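PDB 5TVL: foldase protein PrsA from Streptococcus pneumoniae, which probably assists the folding of secreted proteins after they cross the membrane, as a surface lipoprotein with peptidyl-prolyl cis-trans isomerase activity. Local coordinates for residues P118-Q123 with I167-A172; I124-N129 with S155-T160; E178-A183 with D194-T199. One frame throughout, in Å; residues are numbered along the deposited sequence.

Contact 1 (P118-Q123 with I167-A172); sequences PDVTAQ and ITFDSA
Ile167 O is gripped twice by the facing strand: Ala122 N donates to it over 2.8 Å, nearly along the C=O axis, and Thr121 CA adds a CA-H...O contact at 3.4 Å. The same ladder returns a bond from Ile167 N to Ala122 O at 2.7 Å, so this antiparallel hydrogen-bonded pair is closed from both ends. Two residues along, Val120 and Phe169 form a second such pair; Val120 N reaches Phe169 O from above the carbonyl plane, whereas Phe169 N meets Val120 O in the plane of the Val120 carbonyl.

Phe169 holds its CG tucked between the backbone N and C (chi1 54°), and Val120 CG2 lies over one face of the ring, 4.2 Å from its centroid, in a CH-pi contact. Ala122 CB approaches the ring obliquely. On the other face of the sheet, Thr121 OG1 and Thr168 OG1 share a weak hydrogen bond at 3.5 Å. Where strand 120-127 begins and strand 166-169 ends, Asp119 OD1 and Asp170 OD1 stand 3.0 Å apart, their carboxylate planes 27° askew; two carboxylates side by side may favour protonation of one of them, while Asp170 OD1 has a weak hydrogen bond with Tyr116 OH.

The Val120-Phe169 face is covered by helix 178-186, through Phe185, Lys181 and Ala184, while strand 207-216 flanks strand 120-127 along its other edge.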
loop_
_atom_site.group_PDB
_atom_site.type_symbol
_atom_site.label_atom_id
_atom_site.label_comp_id
_atom_site.label_asym_id
_atom_site.label_seq_id
_atom_site.Cartn_x
_atom_site.Cartn_y
_atom_site.Cartn_z
ATOM N N PRO A 118 12.422 13.796 -12.118
ATOM C CA PRO A 118 12.978 12.913 -13.150
ATOM C C PRO A 118 14.170 12.076 -12.681
ATOM O O PRO A 118 14.619 12.216 -11.540
ATOM C CB PRO A 118 13.402 13.895 -14.244
ATOM C CG PRO A 118 13.790 15.117 -13.489
ATOM C CD PRO A 118 12.819 15.201 -12.343
ATOM N N ASP A 119 14.663 11.211 -13.569
ATOM C CA ASP A 119 15.758 10.289 -13.244
ATOM C C ASP A 119 16.985 11.022 -12.705
ATOM O O ASP A 119 17.440 11.999 -13.295
ATOM C CB ASP A 119 16.161 9.431 -14.463
ATOM C CG ASP A 119 15.323 8.160 -14.602
ATOM O OD1 ASP A 119 15.146 7.436 -13.598
ATOM O OD2 ASP A 119 14.857 7.869 -15.723
ATOM N N VAL A 120 17.482 10.558 -11.563
ATOM C CA VAL A 120 18.761 11.000 -11.018
ATOM C C VAL A 120 19.619 9.759 -10.781
ATOM O O VAL A 120 19.119 8.727 -10.327
ATOM C CB VAL A 120 18.598 11.835 -9.717
ATOM C CG1 VAL A 120 17.552 12.925 -9.916
ATOM C CG2 VAL A 120 18.239 10.973 -8.510
ATOM N N THR A 121 20.897 9.850 -11.130
ATOM C CA THR A 121 21.863 8.810 -10.803
ATOM C C THR A 121 22.485 9.155 -9.453
ATOM O O THR A 121 22.628 10.330 -9.101
ATOM C CB THR A 121 22.955 8.689 -11.881
ATOM O OG1 THR A 121 22.342 8.613 -13.174
ATOM C CG2 THR A 121 23.809 7.442 -11.657
ATOM N N ALA A 122 22.835 8.123 -8.696
ATOM C CA ALA A 122 23.449 8.296 -7.383
ATOM C C ALA A 122 24.105 7.006 -6.939
ATOM O O ALA A 122 23.848 5.945 -7.510
ATOM C CB ALA A 122 22.407 8.730 -6.361
ATOM N N GLN A 123 24.949 7.113 -5.918
ATOM C CA GLN A 123 25.603 5.963 -5.307
ATOM C C GLN A 123 25.146 5.854 -3.858
ATOM O O GLN A 123 25.200 6.840 -3.123
ATOM C CB GLN A 123 27.121 6.111 -5.382
ATOM C CG GLN A 123 27.662 6.148 -6.805
ATOM C CD GLN A 123 29.113 6.581 -6.872
ATOM O OE1 GLN A 123 29.924 6.210 -6.023
ATOM N NE2 GLN A 123 29.451 7.365 -7.889
ATOM N N ILE A 167 23.174 3.695 -8.778
ATOM C CA ILE A 167 21.774 3.417 -9.102
ATOM C C ILE A 167 21.092 4.653 -9.702
ATOM O O ILE A 167 21.409 5.783 -9.328
ATOM C CB ILE A 167 20.994 2.916 -7.856
ATOM C CG1 ILE A 167 19.579 2.457 -8.242
ATOM C CG2 ILE A 167 20.946 3.981 -6.761
ATOM C CD1 ILE A 167 18.958 1.493 -7.254
ATOM N N THR A 168 20.170 4.415 -10.637
ATOM C CA THR A 168 19.328 5.454 -11.236
ATOM C C THR A 168 17.881 5.242 -10.772
ATOM O O THR A 168 17.432 4.098 -10.670
ATOM C CB THR A 168 19.395 5.394 -12.777
ATOM O OG1 THR A 168 20.759 5.504 -13.201
ATOM C CG2 THR A 168 18.588 6.519 -13.420
ATOM N N PHE A 169 17.164 6.333 -10.484
ATOM C CA PHE A 169 15.755 6.248 -10.054
ATOM C C PHE A 169 14.943 7.539 -10.223
ATOM O O PHE A 169 15.489 8.641 -10.187
ATOM C CB PHE A 169 15.654 5.763 -8.596
ATOM C CG PHE A 169 16.457 6.572 -7.608
ATOM C CD1 PHE A 169 17.776 6.231 -7.315
ATOM C CD2 PHE A 169 15.887 7.654 -6.938
ATOM C CE1 PHE A 169 18.513 6.965 -6.392
ATOM C CE2 PHE A 169 16.621 8.392 -6.017
ATOM C CZ PHE A 169 17.935 8.046 -5.742
ATOM N N ASP A 170 13.634 7.369 -10.415
ATOM C CA ASP A 170 12.664 8.465 -10.398
ATOM C C ASP A 170 12.238 8.725 -8.960
ATOM O O ASP A 170 12.685 8.050 -8.036
ATOM C CB ASP A 170 11.401 8.094 -11.191
ATOM C CG ASP A 170 11.665 7.833 -12.649
ATOM O OD1 ASP A 170 12.446 8.586 -13.263
ATOM O OD2 ASP A 170 11.056 6.891 -13.196
ATOM N N SER A 171 11.357 9.705 -8.786
ATOM C CA SER A 171 10.569 9.849 -7.562
ATOM C C SER A 171 9.626 8.663 -7.357
ATOM O O SER A 171 9.355 8.281 -6.221
ATOM C CB SER A 171 9.733 11.124 -7.621
ATOM O OG SER A 171 8.903 11.126 -8.773
ATOM N N ALA A 172 9.125 8.102 -8.459
ATOM C CA ALA A 172 8.187 6.971 -8.437
ATOM C C ALA A 172 8.811 5.578 -8.250
ATOM O O ALA A 172 8.079 4.585 -8.234
ATOM C CB ALA A 172 7.351 6.984 -9.709
#

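Contact 2 (I124-N129 with S155-T160); sequences IIRLNN and STDEKT
Arg126 leaves strand 120-127 with CG anti to its backbone N, and its CB touches Asp157 CB at 4.0 Å. The chain extends, then bends at chi3 (69°), so that the side chain crosses that of Asp157 at about a right angle, while the guanidinium and carboxylate planes are only 19° apart. NE follows over the same CB, which lies above one face of the guanidinium toward its rim; CZ faces Asp157 CA and CB; NH2 at the tip comes to 3.7 Å from Asp157 CA and hydrogen-bonds to Tyr204 OH of the second subunit.

Thr156 N donates almost straight (173°) to Arg126 O over 2.8 Å, arriving above the carbonyl plane, and Arg126 N makes a weak bond to Ser155 OG. Thr156 OG1 donates a hydrogen bond to Asn128 OD1 at 2.9 Å. At the other end Ile124 CD1 rests on Thr160 CG2 at 3.8 Å, the two side chains roughly perpendicular.

Asp157 is the N-cap of the short helix, its OD1 accepting from Lys159 N at 3.3 Å, while Thr160 OG1 donates back to Asp157 O. The carboxylate serves the helix start and forms no salt bridge with Arg126, whose NH2 stays 4.7 Å from Asp157 OD1. At that separation the charges probably still attract, so the chemistry implies a turn pinned by backbone and hydroxyl bonds, with electrostatics in a secondary part.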
loop_
_atom_site.group_PDB
_atom_site.type_symbol
_atom_site.label_atom_id
_atom_site.label_comp_id
_atom_site.label_asym_id
_atom_site.label_seq_id
_atom_site.Cartn_x
_atom_site.Cartn_y
_atom_site.Cartn_z
ATOM N N ILE A 124 24.690 4.665 -3.461
ATOM C CA ILE A 124 24.184 4.425 -2.104
ATOM C C ILE A 124 25.058 3.417 -1.364
ATOM O O ILE A 124 25.720 2.588 -1.987
ATOM C CB ILE A 124 22.699 3.968 -2.090
ATOM C CG1 ILE A 124 22.482 2.668 -2.880
ATOM C CG2 ILE A 124 21.800 5.065 -2.646
ATOM C CD1 ILE A 124 21.101 2.072 -2.694
ATOM N N ILE A 125 25.060 3.515 -0.034
ATOM C CA ILE A 125 25.762 2.569 0.845
ATOM C C ILE A 125 24.823 2.180 1.996
ATOM O O ILE A 125 24.654 2.948 2.946
ATOM C CB ILE A 125 27.081 3.165 1.412
ATOM C CG1 ILE A 125 27.962 3.709 0.280
ATOM C CG2 ILE A 125 27.850 2.117 2.217
ATOM C CD1 ILE A 125 29.246 4.366 0.741
ATOM N N ARG A 126 24.214 0.997 1.902
ATOM C CA ARG A 126 23.358 0.467 2.973
ATOM C C ARG A 126 24.211 -0.203 4.060
ATOM O O ARG A 126 25.190 -0.886 3.753
ATOM C CB ARG A 126 22.338 -0.526 2.413
ATOM C CG ARG A 126 21.201 -0.850 3.371
ATOM C CD ARG A 126 20.152 -1.735 2.716
ATOM N NE ARG A 126 20.646 -3.088 2.458
ATOM C CZ ARG A 126 19.944 -4.063 1.880
ATOM N NH1 ARG A 126 18.688 -3.862 1.479
ATOM N NH2 ARG A 126 20.504 -5.257 1.697
ATOM N N LEU A 127 23.829 -0.003 5.322
ATOM C CA LEU A 127 24.579 -0.499 6.482
ATOM C C LEU A 127 23.637 -1.057 7.553
ATOM O O LEU A 127 22.498 -0.601 7.689
ATOM C CB LEU A 127 25.422 0.633 7.070
ATOM C CG LEU A 127 26.665 1.024 6.252
ATOM C CD1 LEU A 127 26.736 2.528 6.018
ATOM C CD2 LEU A 127 27.942 0.505 6.901
ATOM N N ASN A 128 24.125 -2.042 8.307
ATOM C CA ASN A 128 23.348 -2.680 9.376
ATOM C C ASN A 128 23.491 -1.945 10.704
ATOM O O ASN A 128 22.504 -1.744 11.402
ATOM C CB ASN A 128 23.759 -4.148 9.545
ATOM C CG ASN A 128 23.398 -4.994 8.337
ATOM O OD1 ASN A 128 23.411 -4.512 7.205
ATOM N ND2 ASN A 128 23.064 -6.259 8.572
ATOM N N ASN A 129 24.717 -1.553 11.045
ATOM C CA ASN A 129 25.013 -0.867 12.305
ATOM C C ASN A 129 24.917 0.648 12.115
ATOM O O ASN A 129 25.268 1.163 11.052
ATOM C CB ASN A 129 26.423 -1.256 12.777
ATOM C CG ASN A 129 26.655 -0.988 14.259
ATOM O OD1 ASN A 129 26.054 -0.091 14.854
ATOM N ND2 ASN A 129 27.547 -1.768 14.860
ATOM N N SER A 155 29.184 -1.656 1.750
ATOM C CA SER A 155 27.739 -1.692 1.463
ATOM C C SER A 155 27.129 -3.096 1.592
ATOM O O SER A 155 27.594 -4.042 0.953
ATOM C CB SER A 155 27.447 -1.132 0.066
ATOM O OG SER A 155 26.061 -0.912 -0.125
ATOM N N THR A 156 26.085 -3.206 2.420
ATOM C CA THR A 156 25.317 -4.445 2.592
ATOM C C THR A 156 24.464 -4.780 1.365
ATOM O O THR A 156 24.222 -5.957 1.085
ATOM C CB THR A 156 24.375 -4.365 3.817
ATOM O OG1 THR A 156 25.100 -3.901 4.961
ATOM C CG2 THR A 156 23.751 -5.733 4.128
ATOM N N ASP A 157 23.990 -3.753 0.659
ATOM C CA ASP A 157 23.197 -3.952 -0.556
ATOM C C ASP A 157 24.103 -4.562 -1.630
ATOM O O ASP A 157 24.873 -3.856 -2.285
ATOM C CB ASP A 157 22.567 -2.628 -1.027
ATOM C CG ASP A 157 21.458 -2.822 -2.071
ATOM O OD1 ASP A 157 21.347 -3.910 -2.679
ATOM O OD2 ASP A 157 20.682 -1.866 -2.283
ATOM N N GLU A 158 24.005 -5.884 -1.783
ATOM C CA GLU A 158 24.835 -6.638 -2.732
ATOM C C GLU A 158 24.519 -6.321 -4.198
ATOM O O GLU A 158 25.369 -6.527 -5.065
ATOM C CB GLU A 158 24.693 -8.151 -2.499
ATOM C CG GLU A 158 25.181 -8.656 -1.143
ATOM C CD GLU A 158 26.688 -8.843 -1.077
ATOM O OE1 GLU A 158 27.423 -7.842 -1.179
ATOM O OE2 GLU A 158 27.140 -9.995 -0.906
ATOM N N LYS A 159 23.306 -5.827 -4.467
ATOM C CA LYS A 159 22.897 -5.433 -5.823
ATOM C C LYS A 159 23.673 -4.203 -6.301
ATOM O O LYS A 159 24.208 -4.194 -7.411
ATOM C CB LYS A 159 21.385 -5.148 -5.892
ATOM C CG LYS A 159 20.455 -6.264 -5.403
ATOM C CD LYS A 159 20.758 -7.644 -5.981
ATOM C CE LYS A 159 20.622 -7.686 -7.495
ATOM N NZ LYS A 159 20.847 -9.056 -8.025
ATOM N N THR A 160 23.735 -3.177 -5.455
ATOM C CA THR A 160 24.444 -1.933 -5.778
ATOM C C THR A 160 25.964 -2.039 -5.606
ATOM O O THR A 160 26.707 -1.367 -6.321
ATOM C CB THR A 160 23.930 -0.746 -4.934
ATOM O OG1 THR A 160 24.225 -0.966 -3.548
ATOM C CG2 THR A 160 22.427 -0.560 -5.117
#

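Contact 3 (E178-A183 with D194-T199). With SO4 (sulfate ion), chain L.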
loop_
_atom_site.group_PDB
_atom_site.type_symbol
_atom_site.label_atom_id
_atom_site.label_comp_id
_atom_site.label_asym_id
_atom_site.label_seq_id
_atom_site.Cartn_x
_atom_site.Cartn_y
_atom_site.Cartn_z
ATOM N N GLU A 178 11.629 5.824 0.529
ATOM C CA GLU A 178 11.127 7.197 0.376
ATOM C C GLU A 178 12.092 8.244 0.927
ATOM O O GLU A 178 12.392 9.228 0.252
ATOM C CB GLU A 178 9.752 7.335 1.050
ATOM C CG GLU A 178 9.107 8.720 0.985
ATOM C CD GLU A 178 8.931 9.248 -0.432
ATOM O OE1 GLU A 178 8.781 8.439 -1.375
ATOM O OE2 GLU A 178 8.932 10.486 -0.601
ATOM N N GLN A 179 12.569 8.019 2.147
ATOM C CA GLN A 179 13.530 8.925 2.798
ATOM C C GLN A 179 14.921 8.956 2.142
ATOM O O GLN A 179 15.649 9.945 2.289
ATOM C CB GLN A 179 13.667 8.627 4.302
ATOM C CG GLN A 179 14.133 7.217 4.669
ATOM C CD GLN A 179 12.979 6.287 5.019
ATOM O OE1 GLN A 179 12.018 6.177 4.261
ATOM N NE2 GLN A 179 13.067 5.616 6.165
ATOM N N VAL A 180 15.290 7.886 1.433
ATOM C CA VAL A 180 16.536 7.866 0.653
ATOM C C VAL A 180 16.381 8.700 -0.623
ATOM O O VAL A 180 17.311 9.412 -1.019
ATOM C CB VAL A 180 16.985 6.425 0.306
ATOM C CG1 VAL A 180 18.263 6.435 -0.531
ATOM C CG2 VAL A 180 17.201 5.610 1.577
ATOM N N LYS A 181 15.212 8.595 -1.261
ATOM C CA LYS A 181 14.897 9.375 -2.464
ATOM C C LYS A 181 14.825 10.871 -2.171
ATOM O O LYS A 181 15.460 11.672 -2.862
ATOM C CB LYS A 181 13.572 8.919 -3.086
ATOM C CG LYS A 181 13.615 7.526 -3.699
ATOM C CD LYS A 181 12.358 7.207 -4.495
ATOM C CE LYS A 181 11.121 7.217 -3.615
ATOM N NZ LYS A 181 9.964 6.545 -4.254
ATOM N N LYS A 182 14.055 11.238 -1.149
ATOM C CA LYS A 182 13.891 12.647 -0.782
ATOM C C LYS A 182 15.211 13.286 -0.362
ATOM O O LYS A 182 15.478 14.438 -0.714
ATOM C CB LYS A 182 12.840 12.816 0.322
ATOM C CG LYS A 182 11.406 12.581 -0.137
ATOM C CD LYS A 182 10.865 13.762 -0.931
ATOM C CE LYS A 182 9.441 13.529 -1.411
ATOM N NZ LYS A 182 8.462 13.380 -0.296
ATOM N N ALA A 183 16.033 12.534 0.370
ATOM C CA ALA A 183 17.378 12.990 0.751
ATOM C C ALA A 183 18.278 13.226 -0.462
ATOM O O ALA A 183 19.032 14.193 -0.488
ATOM C CB ALA A 183 18.035 11.998 1.699
ATOM N N ASP A 194 23.981 12.932 5.029
ATOM C CA ASP A 194 24.232 12.335 6.345
ATOM C C ASP A 194 23.536 10.968 6.400
ATOM O O ASP A 194 22.965 10.524 5.396
ATOM C CB ASP A 194 23.732 13.266 7.453
ATOM C CG ASP A 194 24.478 14.589 7.483
ATOM O OD1 ASP A 194 25.722 14.567 7.616
ATOM O OD2 ASP A 194 23.823 15.650 7.377
ATOM N N VAL A 195 23.582 10.296 7.553
ATOM C CA VAL A 195 22.966 8.966 7.689
ATOM C C VAL A 195 21.438 9.073 7.586
ATOM O O VAL A 195 20.812 9.859 8.305
ATOM C CB VAL A 195 23.364 8.238 9.004
ATOM C CG1 VAL A 195 22.676 6.875 9.095
ATOM C CG2 VAL A 195 24.879 8.072 9.094
ATOM N N ILE A 196 20.872 8.293 6.664
ATOM C CA ILE A 196 19.428 8.134 6.504
ATOM C C ILE A 196 19.082 6.815 7.174
ATOM O O ILE A 196 19.859 5.865 7.092
ATOM C CB ILE A 196 19.029 8.085 5.012
ATOM C CG1 ILE A 196 19.457 9.373 4.297
ATOM C CG2 ILE A 196 17.526 7.865 4.847
ATOM C CD1 ILE A 196 19.818 9.172 2.843
ATOM N N THR A 197 17.921 6.756 7.824
ATOM C CA THR A 197 17.525 5.594 8.620
ATOM C C THR A 197 16.160 5.056 8.187
ATOM O O THR A 197 15.161 5.775 8.234
ATOM C CB THR A 197 17.483 5.947 10.119
ATOM O OG1 THR A 197 18.704 6.598 10.488
ATOM C CG2 THR A 197 17.301 4.697 10.980
ATOM N N ALA A 198 16.141 3.799 7.739
ATOM C CA ALA A 198 14.913 3.018 7.612
ATOM C C ALA A 198 14.724 2.309 8.948
ATOM O O ALA A 198 15.455 1.372 9.262
ATOM C CB ALA A 198 15.022 2.017 6.473
ATOM N N THR A 199 13.750 2.770 9.733
ATOM C CA THR A 199 13.613 2.366 11.141
ATOM C C THR A 199 13.238 0.885 11.337
ATOM O O THR A 199 12.751 0.223 10.417
ATOM C CB THR A 199 12.605 3.278 11.884
ATOM O OG1 THR A 199 12.794 3.153 13.298
ATOM C CG2 THR A 199 11.148 2.936 11.518
HETATM S S SO4 L . 8.911 16.094 3.541
HETATM O O1 SO4 L . 8.455 15.033 2.615
HETATM O O2 SO4 L . 9.560 15.481 4.722
HETATM O O3 SO4 L . 9.880 16.973 2.849
HETATM O O4 SO4 L . 7.746 16.899 3.972
#
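Gln179 turns its CG inward over the helix backbone, flanked by its own N and C (chi1 59°), and then bends at chi2 (-97°), a shape that swings the amide off the helix toward the strand. There NE2 donates to Thr197 O over 2.9 Å at 166°; the acceptor lies in the amide plane of the glutamine, while the donor stands above the plane of the threonine carbonyl. Ile196 answers with CG2 anti to its backbone N, pressing that methyl against Gln179 CG at 3.5 Å and, more loosely, against Val180 CG2 at 4.0 Å. Its second branch, anti to the carbonyl carbon, carries CD1 to Ala183 CB, 3.5 Å away. One isoleucine thus spans successive turns of the helix, and one side-chain amide anchors the strand backbone beside it.

Elsewhere on the helix Lys182 curls back through bends at chi2 and chi4, so that NZ forms a salt bridge with Glu178 OE2 at 2.9 Å, one turn earlier. A sulfate ion, probably from the crystallisation liquor, accepts a weak bond from the same NZ through O1. Lys181 NZ, in a long ion pair with Glu178 OE1, also bonds to Ser171 O and Ser173 O.

The second subunit packs Gln63 on Gln179 and shares backbone hydrogen bonds with Thr197. Helix 178-183 and strand 196-198 run nearly antiparallel, their axes 8.3 Å apart. A helix packed on the four-stranded antiparallel sheet and followed by an edge strand is the topology of the parvulin-type PPIase fold.

After the N-terminal hairpin and a run of helices, the chain enters strand 120-127, which supplies one side of contacts 1 and 2. Beyond the helical excursion 130-154, contact 2 closes the inner loop by returning the chain to the later half of that strand; contact 1 closes the wider loop around it when strand 166-169 pairs with the earlier half. Contact 3 follows in series, a short loop joining helix 178-186 to the opposite edge strand. Contacts 1 and 3 meet where Lys181 packs on Phe169; contacts 2 and 3 do not touch but both face the second subunit. Together they attach edge strands 166-169 and 196-198, the turn before helix 158-161, and helix 178-186 to a single sheet.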